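Local coordinates for protein REP-associated tyrosine transposase (Escherichia coli, PDB 4ER8) that binds the hairpins of repetitive extragenic palindromes and cleaves and recombines the interspersed mosaic elements that contain them, at residues G12-T17 against E100-N105; E49-V54 against H61-L66. All coordinates share one frame; numbering follows the deposited sequence.

Interaction 1 of 2, residues G12-T17 against E100-N105; sequences GTWFFT and EHAIRN. With nucleotides of chain B.
F15 and H101 form the hydrogen-bonded pair between antiparallel strands 13-17 and 100-102. F15 N donates to H101 O at 2.8 Å, and H101 N donates to F15 O. I103 N adds a bond to T13 O. W14 and F16 put their rings on the same face of the sheet as E100. W14 CD1 lies 3.5 Å from E100 OE1, at the indole edge, and F16 CE2 packs on E100 CG. The indole NE1 is bonded to Y7 O. The outer edge of strand 100-102 reads the DNA of chain B. A bend at chi2 (-92°) swings E100 CD so that the carboxylate faces DG1 of chain B. It takes two nearly straight bonds, N1 to OE1 at 2.8 Å and N2 to OE2 at 2.7 Å. E100 OE2 also accepts from Y7 N. A102 N donates to DG1 O6 at 2.9 Å. DT2 of chain B gives N3 to E100 O at 2.8 Å and takes H101 ND1 on its O4 at 2.7 Å. H101 NE2 is hydrogen-bonded to D108 OD2. DA3 of chain B N6 gives T17 O a weak bond. Three bonds to the guanine and two to the thymine are consistent with sequence-specific recognition of REP DNA.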
# COMPACT_ATOMS: atom_id res chain seq x y z
N GLY A 12 -10.10 0.61 -13.26
CA GLY A 12 -8.98 1.51 -13.02
C GLY A 12 -7.86 0.97 -12.16
O GLY A 12 -8.01 -0.04 -11.47
N THR A 13 -6.74 1.69 -12.20
CA THR A 13 -5.60 1.35 -11.42
C THR A 13 -5.33 2.54 -10.52
O THR A 13 -5.48 3.68 -10.97
CB THR A 13 -4.41 1.05 -12.36
OG1 THR A 13 -4.67 -0.19 -13.05
CG2 THR A 13 -3.11 0.91 -11.57
N TRP A 14 -4.96 2.30 -9.27
CA TRP A 14 -4.69 3.38 -8.35
C TRP A 14 -3.57 3.05 -7.37
O TRP A 14 -3.23 1.87 -7.14
CB TRP A 14 -5.92 3.69 -7.49
CG TRP A 14 -7.21 4.12 -8.14
CD1 TRP A 14 -7.67 5.41 -8.26
CD2 TRP A 14 -8.23 3.27 -8.66
NE1 TRP A 14 -8.92 5.40 -8.85
CE2 TRP A 14 -9.27 4.10 -9.11
CE3 TRP A 14 -8.36 1.90 -8.80
CZ2 TRP A 14 -10.41 3.60 -9.70
CZ3 TRP A 14 -9.47 1.40 -9.36
CH2 TRP A 14 -10.50 2.25 -9.81
N PHE A 15 -3.06 4.12 -6.76
CA PHE A 15 -2.02 4.08 -5.75
C PHE A 15 -2.67 4.56 -4.46
O PHE A 15 -3.47 5.52 -4.52
CB PHE A 15 -0.94 5.07 -6.12
CG PHE A 15 0.10 5.28 -5.04
CD1 PHE A 15 1.16 4.44 -4.91
CD2 PHE A 15 -0.03 6.32 -4.13
CE1 PHE A 15 2.10 4.63 -3.90
CE2 PHE A 15 0.90 6.52 -3.15
CZ PHE A 15 1.98 5.69 -3.04
N PHE A 16 -2.33 3.94 -3.33
CA PHE A 16 -2.97 4.27 -2.06
C PHE A 16 -1.94 4.30 -0.96
O PHE A 16 -0.90 3.67 -1.07
CB PHE A 16 -4.03 3.24 -1.66
CG PHE A 16 -5.12 3.02 -2.66
CD1 PHE A 16 -5.11 1.90 -3.45
CD2 PHE A 16 -6.15 3.87 -2.78
CE1 PHE A 16 -6.15 1.62 -4.34
CE2 PHE A 16 -7.21 3.61 -3.70
CZ PHE A 16 -7.20 2.48 -4.47
N THR A 17 -2.24 5.03 0.12
CA THR A 17 -1.34 5.17 1.26
C THR A 17 -2.30 5.09 2.42
O THR A 17 -3.28 5.87 2.51
CB THR A 17 -0.61 6.54 1.29
OG1 THR A 17 0.38 6.60 0.24
CG2 THR A 17 0.15 6.72 2.60
N GLU A 100 -5.62 8.41 -2.20
CA GLU A 100 -5.90 7.72 -3.47
C GLU A 100 -5.42 8.54 -4.63
O GLU A 100 -5.70 9.76 -4.73
CB GLU A 100 -7.39 7.51 -3.67
CG GLU A 100 -7.81 7.15 -5.17
CD GLU A 100 -8.17 8.38 -6.01
OE1 GLU A 100 -7.53 8.66 -7.06
OE2 GLU A 100 -9.10 9.09 -5.60
N HIS A 101 -4.73 7.88 -5.56
CA HIS A 101 -4.35 8.54 -6.77
C HIS A 101 -4.44 7.61 -7.97
O HIS A 101 -3.85 6.50 -7.98
CB HIS A 101 -2.95 9.16 -6.66
CG HIS A 101 -2.34 9.52 -7.98
ND1 HIS A 101 -2.62 10.71 -8.63
CD2 HIS A 101 -1.49 8.84 -8.79
CE1 HIS A 101 -1.97 10.74 -9.78
NE2 HIS A 101 -1.27 9.62 -9.89
N ALA A 102 -5.17 8.09 -8.97
CA ALA A 102 -5.44 7.33 -10.17
C ALA A 102 -4.24 7.36 -11.12
O ALA A 102 -3.79 8.47 -11.53
CB ALA A 102 -6.61 7.92 -10.84
N ILE A 103 -3.77 6.17 -11.51
CA ILE A 103 -2.70 6.06 -12.50
C ILE A 103 -3.19 5.90 -13.94
O ILE A 103 -3.73 4.87 -14.32
CB ILE A 103 -1.79 4.91 -12.19
CG1 ILE A 103 -1.02 5.23 -10.92
CG2 ILE A 103 -0.81 4.69 -13.34
CD1 ILE A 103 -0.55 4.06 -10.24
N ARG A 104 -2.95 6.93 -14.74
CA ARG A 104 -3.48 7.03 -16.10
C ARG A 104 -2.53 6.56 -17.22
O ARG A 104 -2.98 6.40 -18.35
CB ARG A 104 -3.92 8.48 -16.37
CG ARG A 104 -5.12 9.00 -15.53
CD ARG A 104 -4.83 9.21 -13.97
NE ARG A 104 -4.15 10.46 -13.53
CZ ARG A 104 -2.82 10.69 -13.54
NH1 ARG A 104 -1.94 9.75 -13.97
NH2 ARG A 104 -2.36 11.87 -13.12
N ASN A 105 -1.23 6.35 -16.92
CA ASN A 105 -0.20 5.98 -17.94
C ASN A 105 0.96 5.18 -17.38
O ASN A 105 1.26 5.28 -16.17
CB ASN A 105 0.39 7.23 -18.63
CG ASN A 105 1.22 8.07 -17.68
OD1 ASN A 105 0.76 9.07 -17.13
ND2 ASN A 105 2.46 7.67 -17.48
O5' DG B 1 -5.45 18.07 -11.11
C5' DG B 1 -6.34 19.05 -10.49
C4' DG B 1 -7.21 18.50 -9.38
O4' DG B 1 -7.81 17.19 -9.78
C3' DG B 1 -6.44 18.19 -8.09
O3' DG B 1 -6.16 19.35 -7.37
C2' DG B 1 -7.48 17.27 -7.43
C1' DG B 1 -8.00 16.43 -8.60
N9 DG B 1 -7.25 15.24 -8.90
C8 DG B 1 -6.26 15.16 -9.86
N7 DG B 1 -5.73 13.93 -9.92
C5 DG B 1 -6.44 13.17 -9.00
C6 DG B 1 -6.33 11.79 -8.68
O6 DG B 1 -5.53 10.98 -9.19
N1 DG B 1 -7.24 11.37 -7.68
C2 DG B 1 -8.13 12.25 -7.09
N2 DG B 1 -8.90 11.72 -6.15
N3 DG B 1 -8.24 13.56 -7.39
C4 DG B 1 -7.38 13.96 -8.35
P DT B 2 -5.23 19.37 -6.04
OP1 DT B 2 -5.22 20.76 -5.49
OP2 DT B 2 -3.94 18.71 -6.31
O5' DT B 2 -6.05 18.50 -5.00
C5' DT B 2 -7.09 19.03 -4.21
C4' DT B 2 -7.50 17.88 -3.30
O4' DT B 2 -7.41 16.67 -4.11
C3' DT B 2 -6.59 17.65 -2.09
O3' DT B 2 -7.38 17.13 -1.08
C2' DT B 2 -5.72 16.50 -2.57
C1' DT B 2 -6.68 15.69 -3.43
N1 DT B 2 -5.98 14.73 -4.35
C2 DT B 2 -6.20 13.36 -4.23
O2 DT B 2 -6.96 12.86 -3.44
N3 DT B 2 -5.51 12.55 -5.09
C4 DT B 2 -4.58 12.93 -6.04
O4 DT B 2 -3.98 12.09 -6.75
C5 DT B 2 -4.36 14.36 -6.13
C7 DT B 2 -3.38 14.89 -7.17
C6 DT B 2 -5.06 15.17 -5.29
P DA B 3 -7.47 17.81 0.35
OP1 DA B 3 -8.71 17.36 0.98
OP2 DA B 3 -7.41 19.25 0.10
O5' DA B 3 -6.07 17.38 1.00
C5' DA B 3 -5.76 16.04 1.31
C4' DA B 3 -6.52 15.63 2.58
O4' DA B 3 -6.27 14.24 2.88
C3' DA B 3 -6.21 16.38 3.86
O3' DA B 3 -7.35 16.31 4.62
C2' DA B 3 -5.11 15.51 4.46
C1' DA B 3 -5.63 14.11 4.12
N9 DA B 3 -4.68 13.02 3.89
C8 DA B 3 -3.44 13.07 3.31
N7 DA B 3 -2.86 11.89 3.22
C5 DA B 3 -3.78 11.02 3.79
C6 DA B 3 -3.76 9.62 4.01
N6 DA B 3 -2.75 8.77 3.67
N1 DA B 3 -4.87 9.10 4.57
C2 DA B 3 -5.87 9.91 4.89
N3 DA B 3 -5.98 11.22 4.76
C4 DA B 3 -4.90 11.71 4.18

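Interaction 2 of 2, residues E49-V54 against H61-L66; sequences EINAWV and HCIWTL. With NI (nickel (II) ion), chain C.
W53 and C62 meet as a non-hydrogen-bonded pair, and the cysteine lies over one face of the indole. C62 CB sits 3.5 Å from the centroid of the five-membered ring of W53, a CH-pi contact. C62 SG stands between its backbone N and carbonyl carbon (chi1 69°). It lies 4.0 Å from the centroid of the six-membered ring of W53, a sulfur-aromatic contact. W64 NE1 approaches W53 CZ3 to 3.4 Å, with the two ring systems inclined at 43°. The amide of the bulge residue N51 reaches across to T65: N51 ND2 donates to T65 OG1, with the hydroxyl close to the amide plane. N51 CB rests on I63 CG2 at 3.6 Å. V54 CG2 touches H61 CB at 3.8 Å and meets the imidazole at its edge.

Strands 49-55 and 59-65 form a beta hairpin of the HUH nuclease fold. A classic beta bulge interrupts it: N51 and A52 both face I63, and both backbone N-H groups bond weakly to I63 O. I63 N returns a stronger bond to A52 O at 2.8 Å.

H61 NE2 binds the nickel ion at 2.0 Å, in a site shared with H59, N119, H123 and E161. The other ring nitrogen, ND1, is hydrogen-bonded to T17 OG1, a second-shell partner that helps fix the ring's rotation. N51 OD1 is bonded to Y109 OH. Helix 73-87 brings W77 to stack on W64, while I39 of helix 32-45 packs on W53.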
# COMPACT_ATOMS: atom_id res chain seq x y z
N GLU A 49 -6.43 -7.02 -8.44
CA GLU A 49 -5.03 -7.35 -8.66
C GLU A 49 -4.11 -6.42 -7.85
O GLU A 49 -4.19 -5.19 -7.97
CB GLU A 49 -4.70 -7.31 -10.15
CG GLU A 49 -3.77 -8.45 -10.62
CD GLU A 49 -2.81 -8.00 -11.72
OE1 GLU A 49 -1.66 -8.54 -11.76
OE2 GLU A 49 -3.18 -7.11 -12.54
N ILE A 50 -3.27 -7.02 -7.00
CA ILE A 50 -2.22 -6.31 -6.32
C ILE A 50 -1.05 -6.10 -7.28
O ILE A 50 -0.21 -7.00 -7.44
CB ILE A 50 -1.71 -7.06 -5.09
CG1 ILE A 50 -2.84 -7.32 -4.10
CG2 ILE A 50 -0.58 -6.27 -4.43
CD1 ILE A 50 -2.41 -7.97 -2.73
N ASN A 51 -0.98 -4.92 -7.90
CA ASN A 51 0.15 -4.55 -8.73
C ASN A 51 1.41 -4.45 -7.87
O ASN A 51 2.46 -5.01 -8.23
CB ASN A 51 -0.12 -3.24 -9.44
CG ASN A 51 -1.14 -3.38 -10.54
OD1 ASN A 51 -0.81 -3.81 -11.63
ND2 ASN A 51 -2.38 -2.99 -10.28
N ALA A 52 1.30 -3.76 -6.73
CA ALA A 52 2.38 -3.73 -5.77
C ALA A 52 1.95 -3.33 -4.37
O ALA A 52 0.91 -2.70 -4.19
CB ALA A 52 3.50 -2.83 -6.26
N TRP A 53 2.75 -3.67 -3.37
CA TRP A 53 2.41 -3.31 -2.02
C TRP A 53 3.67 -3.32 -1.14
O TRP A 53 4.47 -4.22 -1.27
CB TRP A 53 1.38 -4.32 -1.53
CG TRP A 53 0.49 -3.92 -0.41
CD1 TRP A 53 0.84 -3.31 0.76
CD2 TRP A 53 -0.92 -4.20 -0.32
NE1 TRP A 53 -0.29 -3.15 1.56
CE2 TRP A 53 -1.36 -3.71 0.92
CE3 TRP A 53 -1.85 -4.82 -1.17
CZ2 TRP A 53 -2.70 -3.81 1.32
CZ3 TRP A 53 -3.17 -4.91 -0.78
CH2 TRP A 53 -3.59 -4.40 0.44
N VAL A 54 3.87 -2.29 -0.30
CA VAL A 54 4.75 -2.41 0.86
C VAL A 54 3.96 -2.27 2.15
O VAL A 54 2.99 -1.51 2.24
CB VAL A 54 5.75 -1.27 1.03
CG1 VAL A 54 7.06 -1.61 0.47
CG2 VAL A 54 5.18 0.05 0.55
N HIS A 61 1.81 1.53 1.51
CA HIS A 61 1.48 2.10 0.23
C HIS A 61 1.21 0.96 -0.70
O HIS A 61 1.89 -0.07 -0.62
CB HIS A 61 2.67 2.83 -0.32
CG HIS A 61 3.20 3.90 0.57
ND1 HIS A 61 2.62 5.15 0.66
CD2 HIS A 61 4.27 3.92 1.38
CE1 HIS A 61 3.30 5.89 1.52
NE2 HIS A 61 4.32 5.17 1.96
N CYS A 62 0.28 1.12 -1.63
CA CYS A 62 0.10 0.03 -2.60
C CYS A 62 -0.57 0.45 -3.92
O CYS A 62 -1.09 1.55 -4.04
CB CYS A 62 -0.65 -1.10 -1.93
SG CYS A 62 -2.32 -0.63 -1.59
N ILE A 63 -0.53 -0.43 -4.91
CA ILE A 63 -1.23 -0.23 -6.20
C ILE A 63 -2.19 -1.37 -6.56
O ILE A 63 -1.79 -2.54 -6.55
CB ILE A 63 -0.24 -0.08 -7.34
CG1 ILE A 63 0.69 1.11 -7.08
CG2 ILE A 63 -1.00 0.15 -8.61
CD1 ILE A 63 1.97 1.13 -7.96
N TRP A 64 -3.44 -1.02 -6.87
CA TRP A 64 -4.46 -2.03 -7.25
C TRP A 64 -5.02 -1.78 -8.63
O TRP A 64 -5.04 -0.65 -9.12
CB TRP A 64 -5.71 -2.01 -6.37
CG TRP A 64 -5.53 -2.22 -4.93
CD1 TRP A 64 -4.43 -2.70 -4.31
CD2 TRP A 64 -6.52 -2.01 -3.91
NE1 TRP A 64 -4.65 -2.74 -2.94
CE2 TRP A 64 -5.93 -2.35 -2.68
CE3 TRP A 64 -7.84 -1.56 -3.92
CZ2 TRP A 64 -6.62 -2.23 -1.45
CZ3 TRP A 64 -8.53 -1.44 -2.70
CH2 TRP A 64 -7.91 -1.77 -1.49
N THR A 65 -5.52 -2.84 -9.24
CA THR A 65 -6.22 -2.71 -10.50
C THR A 65 -7.48 -3.51 -10.30
O THR A 65 -7.42 -4.68 -9.92
CB THR A 65 -5.43 -3.33 -11.66
OG1 THR A 65 -4.26 -2.55 -11.91
CG2 THR A 65 -6.30 -3.41 -12.94
N LEU A 66 -8.61 -2.88 -10.54
CA LEU A 66 -9.87 -3.52 -10.25
C LEU A 66 -10.45 -4.16 -11.53
O LEU A 66 -10.18 -3.68 -12.64
CB LEU A 66 -10.87 -2.53 -9.62
CG LEU A 66 -10.57 -1.80 -8.31
CD1 LEU A 66 -11.85 -1.22 -7.74
CD2 LEU A 66 -9.93 -2.65 -7.26
NI NI C . 5.86 5.72 3.11

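Overall arrangement
Interactions 1 and 2 belong to one antiparallel sheet, with strands in the order 49-55, 59-65, 13-19, 99-102. Their centres are 9 Å apart. Strands 59-65 and 13-19 are neighbours and join the two. T13 OG1 and T65 OG1 lie 2.6 Å apart, a probable hydrogen bond. A second tie, T17 OG1 to H61 ND1 at 2.7 Å, links interaction 1 to a nickel ligand of interaction 2. W14 O packs on I63 CG2 at 3.2 Å. The F15 side chain is about 7 Å from the nickel. The DNA-reading edge at interaction 1 and the metal site at interaction 2 thus share one sheet.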